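Side-chain contact in queuine lyase ([Clostridium] spiroforme DSM 1552, PDB 6P78), which probably uses a [4Fe-4S] cluster and S-adenosylmethionine in radical chemistry to cleave a C-N bond of queuine: residues Glu72-Ile77 with Asp97-Arg102. Sequence-based numbering, arbitrary orientation.
Sequences EVLNKI and DETIER
L74 meets the side chain of R102 at two places, a clear example of how an arginine can spend its aliphatic part on a nonpolar neighbour and its charged end on a polar one. The leucine and the arginine run past each other in opposite directions. At the leucine tip, L74 CD1 lies 3.6 Å from R102 CG and also touches R102 CB; nearer the leucine backbone, L74 CB covers one face of the guanidinium group, 3.8 Å from R102 NH1. L74 CD1 also reaches the methyl of T99, with T99 CG2 at 4.1 Å, while I103 and I106 of helix 97-109 pack against the leucine as well. Helices 63-74 and 97-109 are successive helices of the radical SAM core: strand 83-87 follows the first and precedes the second in sequence, and pairs in parallel with strands 35-39 and 114-118, in the βα order of the partial barrel expected of this family. The contact joins the two helices at the protein's periphery, away from the cluster and the substrate. N75, in the type I turn from L74 to I77, adds the polar half. It sets out from the backbone pointing away from helix 97-109, yet the amide oxygen turns back and accepts from both terminal nitrogens of R102. R102 NH2 approaches N75 OD1 at 2.8 Å, in the carbonyl plane, whereas R102 NH1, 3.0 Å from N75 OD1, sits 42° above that plane. Neither hydrogen bond is straight, as expected where two donors converge on one atom. With CG opposite the backbone N (chi1 174°), R102 heads toward the first helix, and a bend at chi2 brings the guanidinium to N75 OD1. The acceptor lies near the guanidinium plane, although the amide itself is turned 59° from it. R102 NH1 also forms a salt bridge with D71, which probably helps to fix the guanidinium group.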
loop_
_atom_site.group_PDB
_atom_site.type_symbol
_atom_site.label_atom_id
_atom_site.label_comp_id
_atom_site.label_asym_id
_atom_site.label_seq_id
_atom_site.Cartn_x
_atom_site.Cartn_y
_atom_site.Cartn_z
ATOM N N GLU A 72 -19.266 -6.129 -7.086
ATOM C CA GLU A 72 -20.192 -5.599 -6.088
ATOM C C GLU A 72 -19.570 -4.476 -5.275
ATOM O O GLU A 72 -20.289 -3.582 -4.802
ATOM C CB GLU A 72 -20.689 -6.712 -5.166
ATOM C CG GLU A 72 -21.332 -7.857 -5.919
ATOM C CD GLU A 72 -22.611 -7.429 -6.633
ATOM O OE1 GLU A 72 -22.740 -7.725 -7.844
ATOM O OE2 GLU A 72 -23.479 -6.779 -5.996
ATOM N N VAL A 73 -18.247 -4.502 -5.099
ATOM C CA VAL A 73 -17.574 -3.407 -4.416
ATOM C C VAL A 73 -17.514 -2.185 -5.317
ATOM O O VAL A 73 -17.798 -1.057 -4.886
ATOM C CB VAL A 73 -16.167 -3.842 -3.982
ATOM C CG1 VAL A 73 -15.486 -2.695 -3.244
ATOM C CG2 VAL A 73 -16.253 -5.103 -3.128
ATOM N N LEU A 74 -17.150 -2.397 -6.584
ATOM C CA LEU A 74 -16.947 -1.294 -7.517
ATOM C C LEU A 74 -18.237 -0.523 -7.767
ATOM O O LEU A 74 -18.194 0.674 -8.060
ATOM C CB LEU A 74 -16.387 -1.813 -8.840
ATOM C CG LEU A 74 -14.945 -2.340 -8.790
ATOM C CD1 LEU A 74 -14.573 -2.820 -10.155
ATOM C CD2 LEU A 74 -14.020 -1.246 -8.357
ATOM N N ASN A 75 -19.388 -1.188 -7.654
ATOM C CA ASN A 75 -20.668 -0.491 -7.766
ATOM C C ASN A 75 -20.825 0.649 -6.768
ATOM O O ASN A 75 -21.667 1.532 -6.981
ATOM C CB ASN A 75 -21.808 -1.477 -7.556
ATOM C CG ASN A 75 -21.990 -2.405 -8.720
ATOM O OD1 ASN A 75 -21.517 -2.135 -9.825
ATOM N ND2 ASN A 75 -22.705 -3.505 -8.486
ATOM N N LYS A 76 -20.073 0.638 -5.671
ATOM C CA LYS A 76 -20.240 1.668 -4.660
ATOM C C LYS A 76 -19.446 2.930 -4.951
ATOM O O LYS A 76 -19.654 3.935 -4.258
ATOM C CB LYS A 76 -19.842 1.128 -3.284
ATOM C CG LYS A 76 -20.736 -0.002 -2.824
ATOM C CD LYS A 76 -20.330 -0.552 -1.466
ATOM C CE LYS A 76 -21.167 -1.778 -1.129
ATOM N NZ LYS A 76 -20.576 -2.515 0.012
ATOM N N ILE A 77 -18.514 2.898 -5.909
ATOM C CA ILE A 77 -17.681 4.066 -6.170
ATOM C C ILE A 77 -18.509 5.165 -6.828
ATOM O O ILE A 77 -19.216 4.934 -7.816
ATOM C CB ILE A 77 -16.485 3.687 -7.046
ATOM C CG1 ILE A 77 -15.611 2.680 -6.291
ATOM C CG2 ILE A 77 -15.689 4.934 -7.406
ATOM C CD1 ILE A 77 -14.433 2.191 -7.072
ATOM N N ASP A 97 -8.561 -9.113 -15.221
ATOM C CA ASP A 97 -8.542 -8.144 -16.308
ATOM C C ASP A 97 -9.852 -7.370 -16.371
ATOM O O ASP A 97 -9.842 -6.168 -16.645
ATOM C CB ASP A 97 -8.260 -8.842 -17.638
ATOM C CG ASP A 97 -6.803 -9.287 -17.764
ATOM O OD1 ASP A 97 -5.928 -8.436 -18.057
ATOM O OD2 ASP A 97 -6.532 -10.493 -17.570
ATOM N N GLU A 98 -10.973 -8.030 -16.062
ATOM C CA GLU A 98 -12.271 -7.363 -16.097
ATOM C C GLU A 98 -12.404 -6.354 -14.964
ATOM O O GLU A 98 -13.067 -5.325 -15.132
ATOM C CB GLU A 98 -13.410 -8.390 -16.029
ATOM C CG GLU A 98 -13.419 -9.428 -17.153
ATOM C CD GLU A 98 -12.328 -10.497 -17.007
ATOM O OE1 GLU A 98 -11.878 -11.028 -18.052
ATOM O OE2 GLU A 98 -11.906 -10.792 -15.861
ATOM N N THR A 99 -11.781 -6.621 -13.808
ATOM C CA THR A 99 -11.803 -5.642 -12.732
ATOM C C THR A 99 -11.007 -4.412 -13.125
ATOM O O THR A 99 -11.461 -3.283 -12.920
ATOM C CB THR A 99 -11.250 -6.248 -11.434
ATOM O OG1 THR A 99 -12.054 -7.372 -11.038
ATOM C CG2 THR A 99 -11.243 -5.209 -10.317
ATOM N N ILE A 100 -9.815 -4.614 -13.699
ATOM C CA ILE A 100 -8.992 -3.485 -14.119
ATOM C C ILE A 100 -9.717 -2.643 -15.164
ATOM O O ILE A 100 -9.744 -1.408 -15.073
ATOM C CB ILE A 100 -7.631 -3.984 -14.637
ATOM C CG1 ILE A 100 -6.828 -4.577 -13.478
ATOM C CG2 ILE A 100 -6.876 -2.837 -15.278
ATOM C CD1 ILE A 100 -5.542 -5.275 -13.911
ATOM N N GLU A 101 -10.332 -3.285 -16.158
ATOM C CA GLU A 101 -11.016 -2.483 -17.170
ATOM C C GLU A 101 -12.246 -1.779 -16.606
ATOM O O GLU A 101 -12.590 -0.684 -17.064
ATOM C CB GLU A 101 -11.373 -3.333 -18.381
ATOM C CG GLU A 101 -10.187 -4.129 -18.907
ATOM C CD GLU A 101 -9.522 -3.476 -20.116
ATOM O OE1 GLU A 101 -9.545 -2.220 -20.191
ATOM O OE2 GLU A 101 -8.990 -4.219 -20.983
ATOM N N ARG A 102 -12.908 -2.356 -15.605
ATOM C CA ARG A 102 -14.005 -1.616 -14.980
ATOM C C ARG A 102 -13.496 -0.399 -14.212
ATOM O O ARG A 102 -14.109 0.676 -14.259
ATOM C CB ARG A 102 -14.825 -2.510 -14.057
ATOM C CG ARG A 102 -15.893 -1.725 -13.285
ATOM C CD ARG A 102 -17.270 -2.252 -13.491
ATOM N NE ARG A 102 -18.277 -1.312 -13.015
ATOM C CZ ARG A 102 -19.105 -1.547 -12.004
ATOM N NH1 ARG A 102 -19.047 -2.698 -11.348
ATOM N NH2 ARG A 102 -20.000 -0.632 -11.649
#